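Pectinesterase inhibitor (PDB 1XG2) inhibits pectin methylesterase by forming a complex with the enzyme, and may take part in regulating fruit ripening. Local coordinates at residues K32-L37 against L144-L149; A47-T52 against L134-L139; A57-Q62 against N124-L129. All coordinates share one frame; numbering follows the deposited sequence.

All three contacts join the same two helices of the four-helix bundle, 34-60 and 127-149, which run antiparallel. They are nested along the chain: contact 3 lies inside the loop closed by contact 2, and contact 2 inside the loop closed by contact 1. The centre of contact 2 lies about 4 Å from the centre of the chain. Contacts 1 and 3 lie on opposite sides of the chain's centre, with their own centres about 33 Å apart. Contacts 2 and 3 touch through Thr52 CG2 and Leu129 CD1, 4.1 Å apart. Contacts 1 and 2 do not touch; their nearest atoms are about 6 Å apart. Pectinesterase 1 reaches contact 1 but not the segments of contacts 2 and 3.

Contact 1 (K32-L37 against L144-L149); sequences KDLKGL and LVISNL
At one end of the four-helix bundle, the first turn of helix 34-60 packs against the last turns of helix 127-149. Leu34 and Leu37 face Ile146 and Leu149. The side chains that meet are all apolar, and their methyls also rest on backbone carbonyls. Leu34 reaches out with both methyls. Leu34 CD1 lies 3.7 Å from Leu149 CB and just as near Leu149 O. Leu34 CD2 meets Leu149 CD1 at 4.1 Å, and the two leucine side chains cross at about a right angle.

Ile146 uses its two branches on different neighbours. Ile146 CG2 is anti to the backbone N and comes against Leu34 O at 3.6 Å. CG1 is anti to the carbonyl carbon (chi1 -70°) and carries CD1 to Leu37. Ile146 CD1 lies 3.8 Å from Leu37 C, on the backbone. Leu37 CB is 4.0 Å from Ile146 CD1.

The start of helix 34-60 is fixed by an N-cap. Asp33 turns its carboxylate back over the first turn, and Asp33 OD1 accepts from Gly36 N at 3.0 Å with an N-H...O angle of 162°. Lys32, just before the cap, forms a salt bridge with Asp26. On helix 127-149 the Ser147 hydroxyl folds back within its own helix. Ser147 OG donates to Leu144 O at 2.7 Å, and the same oxygen accepts the backbone N-H of Asn148 from the same face of its plane.

Ile9 of helix 4-9 packs on Leu37, Ile146 and Leu149, so the N-terminal region joins the bundle here. Leu34 also packs on Leu150, just beyond helix 127-149. Asn148 ND2 donates to the backbone oxygen of Asn190 of Pectinesterase 1, which places this bundle end beside the bound enzyme.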
ATOM      1  N   LYS B  32     -27.115 -15.357 -15.700  1.00 24.80           N
ATOM      2  CA  LYS B  32     -25.700 -15.054 -15.411  1.00 23.62           C
ATOM      3  C   LYS B  32     -25.070 -16.056 -14.450  1.00 22.37           C
ATOM      4  O   LYS B  32     -25.645 -16.392 -13.425  1.00 21.95           O
ATOM      5  CB  LYS B  32     -25.549 -13.645 -14.809  1.00 23.58           C
ATOM      6  CG  LYS B  32     -26.085 -12.517 -15.669  1.00 24.29           C
ATOM      7  CD  LYS B  32     -25.204 -12.249 -16.888  1.00 24.75           C
ATOM      8  CE  LYS B  32     -25.842 -11.205 -17.806  1.00 25.15           C
ATOM      9  NZ  LYS B  32     -25.402  -9.831 -17.495  1.00 23.71           N
ATOM     10  N   ASP B  33     -23.863 -16.504 -14.763  1.00 21.13           N
ATOM     11  CA  ASP B  33     -23.085 -17.290 -13.806  1.00 20.51           C
ATOM     12  C   ASP B  33     -22.214 -16.338 -12.981  1.00 19.15           C
ATOM     13  O   ASP B  33     -22.316 -15.122 -13.135  1.00 17.58           O
ATOM     14  CB  ASP B  33     -22.268 -18.397 -14.516  1.00 21.27           C
ATOM     15  CG  ASP B  33     -21.341 -17.870 -15.598  1.00 23.11           C
ATOM     16  OD1 ASP B  33     -21.177 -16.642 -15.728  1.00 23.81           O
ATOM     17  OD2 ASP B  33     -20.717 -18.630 -16.383  1.00 27.22           O
ATOM     18  N   LEU B  34     -21.359 -16.868 -12.114  1.00 18.47           N
ATOM     19  CA  LEU B  34     -20.534 -16.009 -11.268  1.00 17.94           C
ATOM     20  C   LEU B  34     -19.711 -15.044 -12.106  1.00 17.31           C
ATOM     21  O   LEU B  34     -19.618 -13.879 -11.776  1.00 15.95           O
ATOM     22  CB  LEU B  34     -19.609 -16.813 -10.338  1.00 18.46           C
ATOM     23  CG  LEU B  34     -20.135 -17.158  -8.951  1.00 19.90           C
ATOM     24  CD1 LEU B  34     -19.109 -18.000  -8.174  1.00 19.08           C
ATOM     25  CD2 LEU B  34     -20.531 -15.909  -8.158  1.00 19.43           C
ATOM     26  N   LYS B  35     -19.116 -15.523 -13.199  1.00 17.12           N
ATOM     27  CA  LYS B  35     -18.309 -14.649 -14.049  1.00 17.56           C
ATOM     28  C   LYS B  35     -19.135 -13.524 -14.637  1.00 16.34           C
ATOM     29  O   LYS B  35     -18.697 -12.384 -14.689  1.00 15.71           O
ATOM     30  CB  LYS B  35     -17.641 -15.431 -15.193  1.00 18.46           C
ATOM     31  CG  LYS B  35     -16.341 -16.099 -14.807  1.00 22.04           C
ATOM     32  CD  LYS B  35     -15.560 -16.590 -16.049  1.00 26.85           C
ATOM     33  CE  LYS B  35     -14.052 -16.742 -15.763  1.00 29.13           C
ATOM     34  NZ  LYS B  35     -13.211 -16.420 -16.951  1.00 28.89           N
ATOM     35  N   GLY B  36     -20.320 -13.857 -15.123  1.00 15.89           N
ATOM     36  CA  GLY B  36     -21.231 -12.863 -15.659  1.00 15.37           C
ATOM     37  C   GLY B  36     -21.642 -11.806 -14.641  1.00 14.65           C
ATOM     38  O   GLY B  36     -21.671 -10.631 -14.971  1.00 13.94           O
ATOM     39  N   LEU B  37     -21.948 -12.224 -13.413  1.00 14.04           N
ATOM     40  CA  LEU B  37     -22.301 -11.276 -12.352  1.00 14.45           C
ATOM     41  C   LEU B  37     -21.094 -10.406 -12.046  1.00 14.70           C
ATOM     42  O   LEU B  37     -21.242  -9.207 -11.860  1.00 14.89           O
ATOM     43  CB  LEU B  37     -22.788 -12.006 -11.099  1.00 14.48           C
ATOM     44  CG  LEU B  37     -24.080 -12.802 -11.302  1.00 14.29           C
ATOM     45  CD1 LEU B  37     -24.367 -13.669 -10.093  1.00 14.58           C
ATOM     46  CD2 LEU B  37     -25.250 -11.875 -11.591  1.00 15.15           C
ATOM     47  N   LEU B 144     -15.338  -7.812  -4.998  1.00 10.81           N
ATOM     48  CA  LEU B 144     -14.447  -8.574  -4.128  1.00 10.82           C
ATOM     49  C   LEU B 144     -15.094  -9.894  -3.697  1.00 10.89           C
ATOM     50  O   LEU B 144     -14.452 -10.935  -3.699  1.00 10.30           O
ATOM     51  CB  LEU B 144     -14.060  -7.746  -2.895  1.00 11.10           C
ATOM     52  CG  LEU B 144     -13.156  -6.544  -3.168  1.00 12.04           C
ATOM     53  CD1 LEU B 144     -13.072  -5.613  -1.965  1.00 12.38           C
ATOM     54  CD2 LEU B 144     -11.742  -7.021  -3.544  1.00 13.61           C
ATOM     55  N   VAL B 145     -16.379  -9.852  -3.343  1.00 10.67           N
ATOM     56  CA  VAL B 145     -17.068 -11.052  -2.881  1.00 10.76           C
ATOM     57  C   VAL B 145     -17.121 -12.083  -4.014  1.00 10.84           C
ATOM     58  O   VAL B 145     -16.852 -13.273  -3.817  1.00 11.86           O
ATOM     59  CB  VAL B 145     -18.475 -10.722  -2.357  1.00 10.48           C
ATOM     60  CG1 VAL B 145     -19.324 -12.011  -2.195  1.00 12.17           C
ATOM     61  CG2 VAL B 145     -18.375  -9.998  -1.040  1.00  9.99           C
ATOM     62  N   ILE B 146     -17.424 -11.623  -5.211  1.00 10.89           N
ATOM     63  CA  ILE B 146     -17.513 -12.517  -6.343  1.00 11.20           C
ATOM     64  C   ILE B 146     -16.119 -13.106  -6.621  1.00 11.38           C
ATOM     65  O   ILE B 146     -15.994 -14.308  -6.871  1.00 11.65           O
ATOM     66  CB  ILE B 146     -18.112 -11.775  -7.556  1.00 11.04           C
ATOM     67  CG1 ILE B 146     -19.600 -11.484  -7.321  1.00 10.96           C
ATOM     68  CG2 ILE B 146     -17.976 -12.589  -8.823  1.00 12.18           C
ATOM     69  CD1 ILE B 146     -20.211 -10.593  -8.378  1.00 10.77           C
ATOM     70  N   SER B 147     -15.074 -12.284  -6.525  1.00 11.64           N
ATOM     71  CA  SER B 147     -13.702 -12.777  -6.761  1.00 12.10           C
ATOM     72  C   SER B 147     -13.323 -13.905  -5.785  1.00 12.78           C
ATOM     73  O   SER B 147     -12.521 -14.786  -6.134  1.00 13.12           O
ATOM     74  CB  SER B 147     -12.657 -11.646  -6.696  1.00 11.29           C
ATOM     75  OG  SER B 147     -12.351 -11.274  -5.347  1.00 12.04           O
ATOM     76  N   ASN B 148     -13.875 -13.882  -4.574  1.00 12.63           N
ATOM     77  CA  ASN B 148     -13.579 -14.928  -3.596  1.00 13.36           C
ATOM     78  C   ASN B 148     -14.452 -16.173  -3.769  1.00 13.99           C
ATOM     79  O   ASN B 148     -14.051 -17.250  -3.365  1.00 13.88           O
ATOM     80  CB  ASN B 148     -13.678 -14.410  -2.156  1.00 13.33           C
ATOM     81  CG  ASN B 148     -12.684 -13.283  -1.859  1.00 13.76           C
ATOM     82  OD1 ASN B 148     -11.617 -13.194  -2.485  1.00 16.77           O
ATOM     83  ND2 ASN B 148     -13.031 -12.423  -0.924  1.00 11.39           N
ATOM     84  N   LEU B 149     -15.632 -16.022  -4.359  1.00 14.44           N
ATOM     85  CA  LEU B 149     -16.505 -17.163  -4.647  1.00 15.50           C
ATOM     86  C   LEU B 149     -16.058 -17.949  -5.890  1.00 16.68           C
ATOM     87  O   LEU B 149     -16.334 -19.145  -5.997  1.00 16.56           O
ATOM     88  CB  LEU B 149     -17.948 -16.709  -4.851  1.00 15.01           C
ATOM     89  CG  LEU B 149     -18.681 -16.140  -3.643  1.00 15.59           C
ATOM     90  CD1 LEU B 149     -20.013 -15.567  -4.103  1.00 15.54           C
ATOM     91  CD2 LEU B 149     -18.874 -17.206  -2.571  1.00 16.22           C
TER

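Contact 2 (A47-T52 against L134-L139); sequences ASAKQT and LKLEDL
Ser48 of helix 34-60 has its CB directed at helix 127-149, where it meets Lys135 and Leu139. Ser48 CB lies 3.6 Å from Leu139 CD1, the shortest approach across the two segments. The serine OG is set anti to the backbone N (chi1 -178°). Ser48 OG lies 3.7 Å from Lys135 CD, beside the aliphatic chain of the lysine, and also near Leu139 CD1. The small serine side chain thus has carbon neighbours on both its CB and its OG.

The hydroxyl also has a polar partner. One water sits 2.7 Å from Ser48 OG and accepts from Lys135 NZ at 3.2 Å. The lysine chain bends at chi3 and chi4, which brings NZ to this water while CD remains against the serine. The water therefore links the two helices at the exposed margin of the contact.

Leu136 approaches differently. Leu136 CB leaves its helix to one side. With CG anti to the backbone N (chi1 -178°), Leu136 CD1 comes back to Ala49 CB at 4.1 Å. This places a leucine methyl on an alanine methyl at the buried side of the contact.

The two segments run nearly antiparallel, at 165°, with their axes 9.7 Å apart. Ser48 CA and Leu136 CA are the nearest pair of CA atoms, 6.4 Å apart. Two other bundle helices close the inner side. Ile83 of helix 66-95 packs on Ala49, and Tyr79 of the same helix packs on Leu136. Helix 98-118 brings Ala112 against Leu136, while Leu18 of helix 16-24 touches Leu139.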
ATOM      1  N   ALA B  47     -18.402   2.673 -13.645  1.00 15.10           N
ATOM      2  CA  ALA B  47     -19.297   3.775 -14.018  1.00 14.84           C
ATOM      3  C   ALA B  47     -19.497   4.761 -12.861  1.00 14.77           C
ATOM      4  O   ALA B  47     -19.572   5.981 -13.072  1.00 15.06           O
ATOM      5  CB  ALA B  47     -20.647   3.218 -14.504  1.00 15.15           C
ATOM      6  N   SER B  48     -19.597   4.235 -11.643  1.00 13.59           N
ATOM      7  CA  SER B  48     -19.712   5.074 -10.454  1.00 13.37           C
ATOM      8  C   SER B  48     -18.436   5.887 -10.252  1.00 13.05           C
ATOM      9  O   SER B  48     -18.496   7.099 -10.031  1.00 13.20           O
ATOM     10  CB  SER B  48     -19.991   4.221  -9.214  1.00 12.90           C
ATOM     11  OG  SER B  48     -20.157   5.037  -8.070  1.00 12.56           O
ATOM     12  N   ALA B  49     -17.283   5.225 -10.341  1.00 13.17           N
ATOM     13  CA  ALA B  49     -16.002   5.914 -10.206  1.00 13.14           C
ATOM     14  C   ALA B  49     -15.883   7.024 -11.244  1.00 13.74           C
ATOM     15  O   ALA B  49     -15.376   8.092 -10.947  1.00 14.03           O
ATOM     16  CB  ALA B  49     -14.826   4.923 -10.340  1.00 12.83           C
ATOM     17  N   LYS B  50     -16.360   6.770 -12.460  1.00 14.86           N
ATOM     18  CA  LYS B  50     -16.242   7.744 -13.545  1.00 15.68           C
ATOM     19  C   LYS B  50     -17.117   8.961 -13.267  1.00 15.90           C
ATOM     20  O   LYS B  50     -16.679  10.102 -13.445  1.00 16.36           O
ATOM     21  CB  LYS B  50     -16.593   7.116 -14.889  1.00 15.86           C
ATOM     22  CG  LYS B  50     -15.498   6.219 -15.440  1.00 18.44           C
ATOM     23  CD  LYS B  50     -15.880   5.649 -16.784  1.00 21.22           C
ATOM     24  CE  LYS B  50     -14.692   4.999 -17.484  1.00 22.83           C
ATOM     25  NZ  LYS B  50     -15.166   4.091 -18.568  1.00 23.78           N
ATOM     26  N   GLN B  51     -18.332   8.726 -12.785  1.00 16.21           N
ATOM     27  CA  GLN B  51     -19.219   9.821 -12.421  1.00 17.02           C
ATOM     28  C   GLN B  51     -18.623  10.663 -11.287  1.00 16.50           C
ATOM     29  O   GLN B  51     -18.706  11.898 -11.299  1.00 15.55           O
ATOM     30  CB  GLN B  51     -20.606   9.304 -12.019  1.00 17.92           C
ATOM     31  CG  GLN B  51     -21.510  10.405 -11.444  1.00 22.26           C
ATOM     32  CD  GLN B  51     -22.936   9.936 -11.155  1.00 27.84           C
ATOM     33  OE1 GLN B  51     -23.742   9.744 -12.083  1.00 31.54           O
ATOM     34  NE2 GLN B  51     -23.258   9.771  -9.865  1.00 29.66           N
ATOM     35  N   THR B  52     -18.021   9.995 -10.306  1.00 15.59           N
ATOM     36  CA  THR B  52     -17.475  10.680  -9.150  1.00 15.30           C
ATOM     37  C   THR B  52     -16.247  11.504  -9.520  1.00 15.57           C
ATOM     38  O   THR B  52     -16.042  12.581  -8.970  1.00 14.82           O
ATOM     39  CB  THR B  52     -17.186   9.677  -8.020  1.00 15.42           C
ATOM     40  OG1 THR B  52     -18.425   9.098  -7.583  1.00 13.96           O
ATOM     41  CG2 THR B  52     -16.649  10.371  -6.785  1.00 15.15           C
ATOM     42  N   LEU B 134     -18.468   6.135  -0.326  1.00 14.53           N
ATOM     43  CA  LEU B 134     -19.072   4.964   0.310  1.00 14.94           C
ATOM     44  C   LEU B 134     -19.730   4.086  -0.729  1.00 14.13           C
ATOM     45  O   LEU B 134     -19.745   2.847  -0.594  1.00 13.32           O
ATOM     46  CB  LEU B 134     -20.102   5.344   1.378  1.00 15.36           C
ATOM     47  CG  LEU B 134     -19.594   6.015   2.648  1.00 18.79           C
ATOM     48  CD1 LEU B 134     -20.760   6.195   3.617  1.00 20.49           C
ATOM     49  CD2 LEU B 134     -18.467   5.224   3.291  1.00 22.38           C
ATOM     50  N   LYS B 135     -20.259   4.713  -1.774  1.00 13.51           N
ATOM     51  CA  LYS B 135     -20.881   3.969  -2.854  1.00 13.93           C
ATOM     52  C   LYS B 135     -19.845   3.163  -3.653  1.00 13.04           C
ATOM     53  O   LYS B 135     -20.074   2.011  -3.972  1.00 11.75           O
ATOM     54  CB  LYS B 135     -21.654   4.898  -3.782  1.00 14.67           C
ATOM     55  CG  LYS B 135     -22.525   4.161  -4.767  1.00 17.84           C
ATOM     56  CD  LYS B 135     -23.093   5.095  -5.807  1.00 22.90           C
ATOM     57  CE  LYS B 135     -24.581   4.848  -6.087  1.00 25.74           C
ATOM     58  NZ  LYS B 135     -24.863   5.090  -7.549  1.00 27.29           N
ATOM     59  N   LEU B 136     -18.712   3.768  -3.977  1.00 12.29           N
ATOM     60  CA  LEU B 136     -17.695   3.032  -4.710  1.00 11.81           C
ATOM     61  C   LEU B 136     -17.218   1.868  -3.865  1.00 11.69           C
ATOM     62  O   LEU B 136     -16.972   0.792  -4.385  1.00 11.30           O
ATOM     63  CB  LEU B 136     -16.507   3.914  -5.060  1.00 11.80           C
ATOM     64  CG  LEU B 136     -15.438   3.194  -5.883  1.00 10.60           C
ATOM     65  CD1 LEU B 136     -16.044   2.612  -7.140  1.00  9.15           C
ATOM     66  CD2 LEU B 136     -14.286   4.155  -6.213  1.00 11.16           C
ATOM     67  N   GLU B 137     -17.070   2.103  -2.568  1.00 12.00           N
ATOM     68  CA  GLU B 137     -16.620   1.064  -1.648  1.00 12.74           C
ATOM     69  C   GLU B 137     -17.612  -0.097  -1.647  1.00 12.69           C
ATOM     70  O   GLU B 137     -17.220  -1.259  -1.781  1.00 13.25           O
ATOM     71  CB  GLU B 137     -16.442   1.627  -0.237  1.00 12.92           C
ATOM     72  CG  GLU B 137     -15.197   2.481  -0.050  1.00 13.89           C
ATOM     73  CD  GLU B 137     -15.090   3.066   1.346  1.00 17.59           C
ATOM     74  OE1 GLU B 137     -16.057   2.953   2.126  1.00 17.86           O
ATOM     75  OE2 GLU B 137     -14.036   3.644   1.665  1.00 19.22           O
ATOM     76  N   ASP B 138     -18.900   0.221  -1.550  1.00 13.16           N
ATOM     77  CA  ASP B 138     -19.958  -0.797  -1.526  1.00 13.10           C
ATOM     78  C   ASP B 138     -19.989  -1.588  -2.838  1.00 12.80           C
ATOM     79  O   ASP B 138     -20.163  -2.815  -2.845  1.00 12.65           O
ATOM     80  CB  ASP B 138     -21.321  -0.148  -1.237  1.00 13.39           C
ATOM     81  CG  ASP B 138     -21.406   0.455   0.159  1.00 14.32           C
ATOM     82  OD1 ASP B 138     -22.335   1.265   0.444  1.00 14.65           O
ATOM     83  OD2 ASP B 138     -20.586   0.179   1.051  1.00 15.04           O
ATOM     84  N   LEU B 139     -19.821  -0.887  -3.954  1.00 12.19           N
ATOM     85  CA  LEU B 139     -19.874  -1.509  -5.263  1.00 11.54           C
ATOM     86  C   LEU B 139     -18.664  -2.390  -5.509  1.00 11.26           C
ATOM     87  O   LEU B 139     -18.794  -3.476  -6.074  1.00 11.07           O
ATOM     88  CB  LEU B 139     -19.966  -0.450  -6.362  1.00 11.61           C
ATOM     89  CG  LEU B 139     -21.303   0.291  -6.353  1.00 12.94           C
ATOM     90  CD1 LEU B 139     -21.336   1.382  -7.420  1.00 14.85           C
ATOM     91  CD2 LEU B 139     -22.456  -0.684  -6.496  1.00 13.01           C
TER
HETATM   92  O   HOH W   1     -22.289   6.622  -8.591  1.00 24.34           O

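Contact 3 (A57-Q62 against N124-L129); sequences ASLTNQ and NIPTQL
Leu59, near the C-terminal end of helix 34-60, meets Pro126, Leu129 and Gln128 on the other segment. The more enclosed part of the contact is on the inner side, at CD1. Leu59 CD1 is 4.1 Å from Pro126 CG and 4.2 Å from Leu129 CB, so it touches both the proline ring and the base of the buried leucine side chain. Leu59 CG is anti to the carbonyl carbon (chi1 -68°), which directs the branched end across to these two residues. The Leu59 and Pro126 side chains slide past each other in opposite directions.

Pro126 is the N-cap residue of helix 127-149. The contact thus pairs the C-terminal part of one bundle helix with the start of its antiparallel neighbour. Tyr72 of helix 66-95 packs on both Leu59 and Pro126, bringing a third bundle helix to the same apolar patch. Leu129 continues inward, packing on Ile56 of helix 34-60 and on Cys115 of helix 98-118, a residue disulfide-linked to Cys75.

The other methyl lies on the solvent side, where Gln128 is its one neighbour from the other segment. Leu59 CD2 is 4.2 Å from Gln128 NE2. Gln128 is exposed and extends its chain with chi1 -172° and chi2 -179°, which carries NE2 to the neighbourhood of Leu59 CD2. This is a van der Waals approach of an amide to a methyl, and the Gln128 side chain also packs on Ile55 of helix 34-60.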
ATOM      1  N   ALA B  57     -14.072  16.976 -10.010  1.00 16.63           N
ATOM      2  CA  ALA B  57     -13.635  18.057 -10.891  1.00 17.43           C
ATOM      3  C   ALA B  57     -14.530  19.294 -10.669  1.00 17.86           C
ATOM      4  O   ALA B  57     -14.041  20.426 -10.576  1.00 17.83           O
ATOM      5  CB  ALA B  57     -13.675  17.605 -12.319  1.00 17.32           C
ATOM      6  N   SER B  58     -15.828  19.058 -10.511  1.00 18.30           N
ATOM      7  CA  SER B  58     -16.793  20.146 -10.319  1.00 18.85           C
ATOM      8  C   SER B  58     -16.589  20.850  -8.972  1.00 19.22           C
ATOM      9  O   SER B  58     -16.615  22.080  -8.907  1.00 19.18           O
ATOM     10  CB  SER B  58     -18.232  19.611 -10.493  1.00 19.08           C
ATOM     11  OG  SER B  58     -19.204  20.641 -10.444  1.00 20.53           O
ATOM     12  N   LEU B  59     -16.335  20.083  -7.908  1.00 19.24           N
ATOM     13  CA  LEU B  59     -16.049  20.644  -6.585  1.00 19.72           C
ATOM     14  C   LEU B  59     -14.765  21.484  -6.555  1.00 20.78           C
ATOM     15  O   LEU B  59     -14.723  22.532  -5.908  1.00 20.64           O
ATOM     16  CB  LEU B  59     -15.960  19.525  -5.538  1.00 19.36           C
ATOM     17  CG  LEU B  59     -17.281  18.808  -5.251  1.00 19.45           C
ATOM     18  CD1 LEU B  59     -17.075  17.521  -4.463  1.00 20.63           C
ATOM     19  CD2 LEU B  59     -18.230  19.730  -4.501  1.00 19.20           C
ATOM     20  N   THR B  60     -13.737  20.999  -7.246  1.00 22.29           N
ATOM     21  CA  THR B  60     -12.462  21.695  -7.431  1.00 24.30           C
ATOM     22  C   THR B  60     -12.661  23.041  -8.143  1.00 24.73           C
ATOM     23  O   THR B  60     -12.105  24.056  -7.742  1.00 24.41           O
ATOM     24  CB  THR B  60     -11.509  20.811  -8.287  1.00 24.58           C
ATOM     25  OG1 THR B  60     -11.187  19.600  -7.581  0.50 26.16           O
ATOM     26  CG2 THR B  60     -10.162  21.484  -8.500  0.50 25.42           C
ATOM     27  N   ASN B  61     -13.464  23.016  -9.202  1.00 25.72           N
ATOM     28  CA  ASN B  61     -13.707  24.173 -10.063  1.00 26.56           C
ATOM     29  C   ASN B  61     -14.413  25.336  -9.341  1.00 26.76           C
ATOM     30  O   ASN B  61     -14.492  26.448  -9.882  1.00 27.72           O
ATOM     31  CB  ASN B  61     -14.530  23.712 -11.272  1.00 27.26           C
ATOM     32  CG  ASN B  61     -14.562  24.737 -12.397  1.00 29.87           C
ATOM     33  OD1 ASN B  61     -13.527  25.102 -12.953  1.00 33.71           O
ATOM     34  ND2 ASN B  61     -15.763  25.184 -12.752  1.00 33.13           N
ATOM     35  N   GLN B  62     -14.944  25.089  -8.142  1.00 26.50           N
ATOM     36  CA  GLN B  62     -15.590  26.139  -7.347  1.00 26.89           C
ATOM     37  C   GLN B  62     -14.845  26.436  -6.040  1.00 26.73           C
ATOM     38  O   GLN B  62     -15.347  27.153  -5.181  1.00 27.10           O
ATOM     39  CB  GLN B  62     -17.040  25.757  -7.043  1.00 26.99           C
ATOM     40  CG  GLN B  62     -17.216  24.462  -6.264  1.00 27.45           C
ATOM     41  CD  GLN B  62     -18.571  24.352  -5.620  1.00 27.75           C
ATOM     42  OE1 GLN B  62     -18.911  25.152  -4.742  1.00 28.40           O
ATOM     43  NE2 GLN B  62     -19.350  23.348  -6.034  1.00 28.10           N
ATOM     44  N   ASN B 124     -13.858  20.167   5.955  1.00 22.35           N
ATOM     45  CA  ASN B 124     -14.613  18.921   5.940  1.00 22.08           C
ATOM     46  C   ASN B 124     -15.080  18.526   4.559  1.00 20.90           C
ATOM     47  O   ASN B 124     -15.283  19.358   3.684  1.00 20.21           O
ATOM     48  CB  ASN B 124     -15.858  19.008   6.823  1.00 22.90           C
ATOM     49  CG  ASN B 124     -15.539  19.217   8.280  1.00 24.81           C
ATOM     50  OD1 ASN B 124     -16.299  19.889   8.975  1.00 31.01           O
ATOM     51  ND2 ASN B 124     -14.439  18.643   8.763  1.00 25.52           N
ATOM     52  N   ILE B 125     -15.281  17.230   4.385  1.00 20.05           N
ATOM     53  CA  ILE B 125     -15.677  16.699   3.099  1.00 19.55           C
ATOM     54  C   ILE B 125     -17.113  17.095   2.801  1.00 19.15           C
ATOM     55  O   ILE B 125     -17.947  17.087   3.702  1.00 18.59           O
ATOM     56  CB  ILE B 125     -15.515  15.171   3.093  1.00 19.39           C
ATOM     57  CG1 ILE B 125     -15.552  14.637   1.664  1.00 19.06           C
ATOM     58  CG2 ILE B 125     -16.558  14.490   3.990  1.00 20.11           C
ATOM     59  CD1 ILE B 125     -15.130  13.206   1.575  1.00 18.45           C
ATOM     60  N   PRO B 126     -17.403  17.445   1.554  1.00 18.97           N
ATOM     61  CA  PRO B 126     -18.793  17.622   1.129  1.00 19.14           C
ATOM     62  C   PRO B 126     -19.551  16.303   1.228  1.00 19.36           C
ATOM     63  O   PRO B 126     -19.014  15.254   0.869  1.00 18.39           O
ATOM     64  CB  PRO B 126     -18.669  18.073  -0.322  1.00 19.13           C
ATOM     65  CG  PRO B 126     -17.282  18.520  -0.476  1.00 19.93           C
ATOM     66  CD  PRO B 126     -16.461  17.717   0.462  1.00 19.32           C
ATOM     67  N   THR B 127     -20.770  16.365   1.753  1.00 19.27           N
ATOM     68  CA  THR B 127     -21.637  15.199   1.860  1.00 19.32           C
ATOM     69  C   THR B 127     -21.739  14.421   0.558  1.00 18.46           C
ATOM     70  O   THR B 127     -21.689  13.197   0.580  1.00 18.48           O
ATOM     71  CB  THR B 127     -23.037  15.624   2.319  1.00 19.51           C
ATOM     72  OG1 THR B 127     -22.937  16.189   3.632  1.00 21.53           O
ATOM     73  CG2 THR B 127     -23.928  14.404   2.515  1.00 20.93           C
ATOM     74  N   GLN B 128     -21.873  15.130  -0.563  1.00 17.75           N
ATOM     75  CA  GLN B 128     -21.959  14.515  -1.893  1.00 17.78           C
ATOM     76  C   GLN B 128     -20.783  13.565  -2.164  1.00 16.80           C
ATOM     77  O   GLN B 128     -20.949  12.481  -2.730  1.00 16.69           O
ATOM     78  CB  GLN B 128     -21.966  15.599  -2.979  1.00 18.28           C
ATOM     79  CG  GLN B 128     -22.241  15.059  -4.373  1.00 20.08           C
ATOM     80  CD  GLN B 128     -22.242  16.102  -5.489  1.00 22.04           C
ATOM     81  OE1 GLN B 128     -22.831  15.847  -6.538  1.00 25.47           O
ATOM     82  NE2 GLN B 128     -21.570  17.236  -5.293  1.00 22.27           N
ATOM     83  N   LEU B 129     -19.589  14.004  -1.796  1.00 16.40           N
ATOM     84  CA  LEU B 129     -18.386  13.212  -2.030  1.00 15.37           C
ATOM     85  C   LEU B 129     -18.289  12.076  -1.014  1.00 15.18           C
ATOM     86  O   LEU B 129     -17.892  10.967  -1.362  1.00 15.17           O
ATOM     87  CB  LEU B 129     -17.158  14.113  -1.976  1.00 15.14           C
ATOM     88  CG  LEU B 129     -15.803  13.465  -2.253  1.00 15.77           C
ATOM     89  CD1 LEU B 129     -15.811  12.750  -3.581  1.00 16.03           C
ATOM     90  CD2 LEU B 129     -14.725  14.546  -2.213  1.00 16.37           C
TER